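Local atomic coordinates of CofB (Escherichia coli, PDB entry 5AX6), a protein that serves as the minor pilin subunit of the CFA/III type IVb pilus of enterotoxigenic Escherichia coli and probably takes part in pilus assembly. Residues A[23-28]-A[44-49]; A[141-146]-A[224-229]. One frame throughout, in Å; residues are numbered along the deposited sequence.

Interaction 1 (A[23-28]-A[44-49])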
loop_
_atom_site.group_PDB
_atom_site.type_symbol
_atom_site.label_atom_id
_atom_site.label_comp_id
_atom_site.label_asym_id
_atom_site.label_seq_id
_atom_site.Cartn_x
_atom_site.Cartn_y
_atom_site.Cartn_z
ATOM N N ASP A 23 -2.682 19.307 -23.301
ATOM C CA ASP A 23 -3.452 18.417 -22.431
ATOM C C ASP A 23 -4.865 18.242 -22.962
ATOM O O ASP A 23 -5.414 17.144 -22.950
ATOM C CB ASP A 23 -3.513 18.957 -20.989
ATOM C CG ASP A 23 -2.255 18.667 -20.178
ATOM O OD1 ASP A 23 -1.410 17.842 -20.591
ATOM O OD2 ASP A 23 -2.117 19.279 -19.099
ATOM N N PHE A 24 -5.448 19.339 -23.444
ATOM C CA PHE A 24 -6.802 19.329 -23.987
ATOM C C PHE A 24 -6.874 18.492 -25.264
ATOM O O PHE A 24 -7.777 17.654 -25.437
ATOM C CB PHE A 24 -7.259 20.764 -24.255
ATOM C CG PHE A 24 -8.667 20.883 -24.790
ATOM C CD1 PHE A 24 -9.759 20.589 -23.987
ATOM C CD2 PHE A 24 -8.891 21.313 -26.092
ATOM C CE1 PHE A 24 -11.061 20.702 -24.480
ATOM C CE2 PHE A 24 -10.183 21.447 -26.583
ATOM C CZ PHE A 24 -11.266 21.144 -25.780
ATOM N N VAL A 25 -5.922 18.734 -26.161
ATOM C CA VAL A 25 -5.828 17.960 -27.395
ATOM C C VAL A 25 -5.710 16.465 -27.072
ATOM O O VAL A 25 -6.289 15.618 -27.768
ATOM C CB VAL A 25 -4.624 18.416 -28.248
ATOM C CG1 VAL A 25 -4.316 17.422 -29.381
ATOM C CG2 VAL A 25 -4.891 19.793 -28.835
ATOM N N ALA A 26 -4.965 16.146 -26.018
ATOM C CA ALA A 26 -4.693 14.740 -25.678
ATOM C C ALA A 26 -5.854 14.027 -24.969
ATOM O O ALA A 26 -5.734 12.854 -24.589
ATOM C CB ALA A 26 -3.444 14.651 -24.832
ATOM N N GLU A 27 -6.975 14.718 -24.773
ATOM C CA GLU A 27 -8.149 14.054 -24.202
ATOM C C GLU A 27 -9.260 13.948 -25.235
ATOM O O GLU A 27 -9.954 14.921 -25.502
ATOM C CB GLU A 27 -8.655 14.799 -22.953
ATOM C CG GLU A 27 -7.670 14.775 -21.807
ATOM C CD GLU A 27 -8.122 15.583 -20.587
ATOM O OE1 GLU A 27 -9.288 16.036 -20.550
ATOM O OE2 GLU A 27 -7.298 15.760 -19.665
ATOM N N GLU A 28 -9.440 12.767 -25.822
ATOM C CA GLU A 28 -10.526 12.600 -26.773
ATOM C C GLU A 28 -11.873 12.565 -26.069
ATOM O O GLU A 28 -12.875 13.044 -26.605
ATOM C CB GLU A 28 -10.338 11.335 -27.606
ATOM C CG GLU A 28 -11.474 11.112 -28.575
ATOM C CD GLU A 28 -11.034 10.358 -29.815
ATOM O OE1 GLU A 28 -9.821 10.093 -29.951
ATOM O OE2 GLU A 28 -11.905 10.039 -30.652
ATOM N N PRO A 44 -14.931 18.350 -28.211
ATOM C CA PRO A 44 -15.441 18.991 -29.431
ATOM C C PRO A 44 -14.418 19.021 -30.566
ATOM O O PRO A 44 -14.810 19.141 -31.726
ATOM C CB PRO A 44 -15.787 20.422 -28.966
ATOM C CG PRO A 44 -15.030 20.617 -27.698
ATOM C CD PRO A 44 -15.033 19.246 -27.048
ATOM N N LEU A 45 -13.131 18.921 -30.241
ATOM C CA LEU A 45 -12.115 18.791 -31.283
ATOM C C LEU A 45 -12.433 17.633 -32.217
ATOM O O LEU A 45 -12.133 17.684 -33.408
ATOM C CB LEU A 45 -10.728 18.580 -30.661
ATOM C CG LEU A 45 -10.098 19.737 -29.882
ATOM C CD1 LEU A 45 -8.784 19.279 -29.256
ATOM C CD2 LEU A 45 -9.849 20.926 -30.788
ATOM N N TYR A 46 -13.046 16.579 -31.685
ATOM C CA TYR A 46 -13.130 15.332 -32.441
ATOM C C TYR A 46 -14.558 14.945 -32.846
ATOM O O TYR A 46 -14.841 13.787 -33.180
ATOM C CB TYR A 46 -12.455 14.225 -31.630
ATOM C CG TYR A 46 -11.055 14.619 -31.224
ATOM C CD1 TYR A 46 -10.095 14.915 -32.189
ATOM C CD2 TYR A 46 -10.695 14.727 -29.882
ATOM C CE1 TYR A 46 -8.802 15.304 -31.827
ATOM C CE2 TYR A 46 -9.409 15.109 -29.508
ATOM C CZ TYR A 46 -8.470 15.398 -30.481
ATOM O OH TYR A 46 -7.197 15.781 -30.114
ATOM N N GLU A 47 -15.436 15.935 -32.840
ATOM C CA GLU A 47 -16.804 15.778 -33.318
ATOM C C GLU A 47 -16.948 16.299 -34.739
ATOM O O GLU A 47 -16.572 17.434 -35.027
ATOM C CB GLU A 47 -17.776 16.513 -32.402
ATOM C CG GLU A 47 -18.017 15.819 -31.082
ATOM C CD GLU A 47 -18.744 14.497 -31.258
ATOM O OE1 GLU A 47 -19.992 14.493 -31.224
ATOM O OE2 GLU A 47 -18.065 13.461 -31.440
ATOM N N GLN A 48 -17.505 15.481 -35.627
ATOM C CA GLN A 48 -17.680 15.897 -37.021
ATOM C C GLN A 48 -18.566 17.128 -37.163
ATOM O O GLN A 48 -18.502 17.836 -38.165
ATOM C CB GLN A 48 -18.277 14.762 -37.850
ATOM C CG GLN A 48 -17.316 13.653 -38.194
ATOM C CD GLN A 48 -17.925 12.657 -39.174
ATOM O OE1 GLN A 48 -18.467 11.627 -38.773
ATOM N NE2 GLN A 48 -17.842 12.968 -40.464
ATOM N N SER A 49 -19.401 17.381 -36.166
ATOM C CA SER A 49 -20.393 18.442 -36.284
ATOM C C SER A 49 -19.948 19.721 -35.600
ATOM O O SER A 49 -20.684 20.702 -35.576
ATOM C CB SER A 49 -21.732 17.987 -35.705
ATOM O OG SER A 49 -21.598 17.677 -34.334
HETATM O O HOH W 1 -13.005 10.830 -33.059
#

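Interaction 2 (A[141-146]-A[224-229])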
loop_
_atom_site.group_PDB
_atom_site.type_symbol
_atom_site.label_atom_id
_atom_site.label_comp_id
_atom_site.label_asym_id
_atom_site.label_seq_id
_atom_site.Cartn_x
_atom_site.Cartn_y
_atom_site.Cartn_z
ATOM N N ARG A 141 0.275 16.428 -34.114
ATOM C CA ARG A 141 1.275 17.399 -33.693
ATOM C C ARG A 141 0.597 18.727 -33.407
ATOM O O ARG A 141 -0.350 19.087 -34.106
ATOM C CB ARG A 141 2.356 17.583 -34.774
ATOM C CG ARG A 141 3.632 18.234 -34.242
ATOM C CD ARG A 141 4.691 18.361 -35.325
ATOM N NE ARG A 141 4.409 19.442 -36.269
ATOM C CZ ARG A 141 4.253 19.275 -37.580
ATOM N NH1 ARG A 141 4.322 18.063 -38.118
ATOM N NH2 ARG A 141 4.018 20.324 -38.354
ATOM N N VAL A 142 1.076 19.443 -32.392
ATOM C CA VAL A 142 0.579 20.791 -32.128
ATOM C C VAL A 142 1.725 21.775 -32.263
ATOM O O VAL A 142 2.716 21.687 -31.543
ATOM C CB VAL A 142 -0.055 20.924 -30.715
ATOM C CG1 VAL A 142 -0.658 22.320 -30.536
ATOM C CG2 VAL A 142 -1.120 19.855 -30.497
ATOM N N ASP A 143 1.587 22.710 -33.198
ATOM C CA ASP A 143 2.607 23.729 -33.419
ATOM C C ASP A 143 2.174 25.061 -32.822
ATOM O O ASP A 143 1.043 25.483 -33.024
ATOM C CB ASP A 143 2.874 23.920 -34.919
ATOM C CG ASP A 143 3.578 22.731 -35.558
ATOM O OD1 ASP A 143 4.207 21.926 -34.827
ATOM O OD2 ASP A 143 3.517 22.621 -36.805
ATOM N N PHE A 144 3.093 25.721 -32.125
ATOM C CA PHE A 144 2.867 27.046 -31.563
ATOM C C PHE A 144 3.828 28.030 -32.216
ATOM O O PHE A 144 5.042 27.850 -32.136
ATOM C CB PHE A 144 3.079 27.040 -30.043
ATOM C CG PHE A 144 2.127 26.152 -29.300
ATOM C CD1 PHE A 144 0.946 26.664 -28.767
ATOM C CD2 PHE A 144 2.409 24.804 -29.133
ATOM C CE1 PHE A 144 0.053 25.840 -28.084
ATOM C CE2 PHE A 144 1.541 23.979 -28.446
ATOM C CZ PHE A 144 0.355 24.495 -27.917
ATOM N N ILE A 145 3.289 29.045 -32.878
ATOM C CA ILE A 145 4.120 30.073 -33.496
ATOM C C ILE A 145 4.223 31.219 -32.511
ATOM O O ILE A 145 3.211 31.807 -32.125
ATOM C CB ILE A 145 3.548 30.568 -34.848
ATOM C CG1 ILE A 145 3.710 29.488 -35.926
ATOM C CG2 ILE A 145 4.246 31.843 -35.306
ATOM C CD1 ILE A 145 2.798 28.295 -35.735
ATOM N N LEU A 146 5.444 31.487 -32.070
ATOM C CA LEU A 146 5.705 32.550 -31.104
ATOM C C LEU A 146 6.295 33.749 -31.817
ATOM O O LEU A 146 7.306 33.621 -32.500
ATOM C CB LEU A 146 6.663 32.072 -30.014
ATOM C CG LEU A 146 6.064 31.283 -28.848
ATOM C CD1 LEU A 146 5.117 30.230 -29.365
ATOM C CD2 LEU A 146 7.181 30.659 -28.013
ATOM N N ARG A 224 8.702 28.520 -34.150
ATOM C CA ARG A 224 7.628 27.545 -34.105
ATOM C C ARG A 224 8.041 26.409 -33.179
ATOM O O ARG A 224 9.044 25.734 -33.422
ATOM C CB ARG A 224 7.310 27.016 -35.506
ATOM C CG ARG A 224 6.109 26.079 -35.531
ATOM C CD ARG A 224 5.905 25.465 -36.897
ATOM N NE ARG A 224 6.988 24.558 -37.269
ATOM C CZ ARG A 224 7.000 23.856 -38.398
ATOM N NH1 ARG A 224 5.989 23.970 -39.249
ATOM N NH2 ARG A 224 8.019 23.057 -38.679
ATOM N N LEU A 225 7.288 26.219 -32.097
ATOM C CA LEU A 225 7.555 25.129 -31.174
ATOM C C LEU A 225 6.579 24.001 -31.452
ATOM O O LEU A 225 5.364 24.223 -31.423
ATOM C CB LEU A 225 7.414 25.583 -29.715
ATOM C CG LEU A 225 8.173 26.823 -29.250
ATOM C CD1 LEU A 225 7.807 27.140 -27.799
ATOM C CD2 LEU A 225 9.666 26.585 -29.375
ATOM N N SER A 226 7.098 22.802 -31.723
ATOM C CA SER A 226 6.251 21.650 -32.038
ATOM C C SER A 226 6.178 20.693 -30.860
ATOM O O SER A 226 7.211 20.304 -30.320
ATOM C CB SER A 226 6.780 20.889 -33.260
ATOM O OG SER A 226 6.798 21.717 -34.408
ATOM N N ILE A 227 4.962 20.313 -30.483
ATOM C CA ILE A 227 4.755 19.343 -29.404
ATOM C C ILE A 227 4.027 18.114 -29.924
ATOM O O ILE A 227 3.031 18.232 -30.641
ATOM C CB ILE A 227 3.926 19.921 -28.245
ATOM C CG1 ILE A 227 4.401 21.328 -27.871
ATOM C CG2 ILE A 227 3.922 18.939 -27.063
ATOM C CD1 ILE A 227 5.687 21.367 -27.070
ATOM N N ASP A 228 4.521 16.935 -29.562
ATOM C CA ASP A 228 3.827 15.681 -29.857
ATOM C C ASP A 228 2.852 15.398 -28.720
ATOM O O ASP A 228 3.287 15.056 -27.628
ATOM C CB ASP A 228 4.849 14.533 -29.996
ATOM C CG ASP A 228 4.208 13.188 -30.307
ATOM O OD1 ASP A 228 2.958 13.074 -30.307
ATOM O OD2 ASP A 228 4.975 12.225 -30.540
ATOM N N PRO A 229 1.533 15.542 -28.959
ATOM C CA PRO A 229 0.610 15.371 -27.826
ATOM C C PRO A 229 0.569 13.946 -27.302
ATOM O O PRO A 229 0.048 13.728 -26.207
ATOM C CB PRO A 229 -0.751 15.757 -28.421
ATOM C CG PRO A 229 -0.608 15.432 -29.883
ATOM C CD PRO A 229 0.811 15.800 -30.218
HETATM O O HOH W 2 2.994 24.553 -38.621
#

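Interaction 1 (A[23-28]-A[44-49])
Tyr-46 and Leu-45 meet Val-25 in the last turn of helix 4-25, and Tyr-46 also meets Glu-28 just after it, within the pilin domain of CofB. The long N-terminal helix packed against an antiparallel sheet is the hallmark of the type IV pilin fold. Here the C-terminal end of that helix meets the loop that follows strand 37-42.

One hydrogen bond crosses the contact. Tyr-46 OH donates to Val-25 O over a short 2.5 Å. It lies in the carbonyl plane and uses a lone pair, with a C=O...O angle of 130°. The carbonyl oxygen sits at the edge of the tyrosine ring, in its plane. The bond ties the phenol to a main-chain carbonyl in the last helical turn.

The apolar part centres on Leu-45. Its CD1 lies 3.7 Å from Phe-24 CE2 and equally close to Val-25 CA, so this methyl touches both the phenyl ring and the helix backbone. Val-25 CG2 adds a contact of 3.9 Å to Leu-45 CD1, the two side chains crossing at about a right angle. Val-25 CG1 makes a non-bonded contact of 3.4 Å with Tyr-46 OH. Pro-44 CG touches the Phe-24 ring at its edge, near the ring plane. Phe-128 of strand 121-130 packs on both Val-25 and Leu-45.

Glu-27 turns its carboxylate elsewhere, to Tyr-107 and Lys-105. The second subunit, another copy of this protein, also reaches this region: its Arg-236 bonds Ala-26 O, and its Leu-231 packs on Glu-28.

Tyr-46 is held on two sides. Leu-45 CB lies 3.7 Å above the ring plane, over the centre of one face, while Glu-28 CG approaches Tyr-46 CD2 at 3.9 Å.

Interaction 2 (A[141-146]-A[224-229])
Asp-143 and Ser-226 face each other as a non-hydrogen-bonded pair of two neighbouring strands in the antiparallel sheet of the pilin domain. On either side, Val-142 with Ile-227 and Phe-144 with Leu-225 are hydrogen-bonded pairs. Arg-141, Asp-143 and Arg-224 form a salt-bridge network on one face.

Asp-143 CB packs 3.9 Å from Arg-224 CD. With CG anti to the carbonyl carbon (chi1 -70°), Asp-143 CG comes 3.8 Å from Arg-224 CD. OD1 accepts from two donors on opposite faces of the carboxylate plane. Ser-226 OG donates to Asp-143 OD1 from 2.6 Å, 49° out of that plane; Arg-141 NE reaches it on the syn side. Arg-141 NH2 completes this side-on grip, 2.8 Å from Asp-143 OD2. A water lies within hydrogen-bonding reach of both OD2 and Arg-224 NH1. The direct ion pair Asp-143 OD2 to Arg-224 NH1 is long, 3.7 Å, and no N-H points along it. OD2 thus faces two arginines. An alanine in place of Asp-143 would probably leave these like charges without their shared counter-charge and Ser-226 OG without its acceptor.

Arg-224 NH2 bonds Leu-63 O, and its guanidinium makes a cation-pi contact with Tyr-181.

On the other face, Phe-144, Leu-225 and Ile-227 all pack on Ile-18 of helix 4-25. Strand 139-148 lies between strands 121-130 and 220-227, and the latter has strand 179-185 on its far side.

Overall arrangement
Interactions 1 and 2 belong to one pilin domain, their centres about 17 Å apart, and they touch. Val-25 CG2 of interaction 1 lies 4.1 Å from Val-142 CG2 of interaction 2. Val-25 CG1 is 4.0 Å from Pro-229 CB, and Ala-26 CB is 3.9 Å from Pro-229 O. Helix 4-25 is the shared element: its end enters interaction 1, while its residues Ile-18 and Val-22 pack on the face of interaction 2 that carries Ile-227. Interaction 1 is complete before the chain reaches interaction 2. Interaction 1 is approached by the second subunit; no other chain of the trimer touches the segments of interaction 2. A bound acetate, probably a crystallisation additive, lies about 4 Å from the Pro-44 side chain.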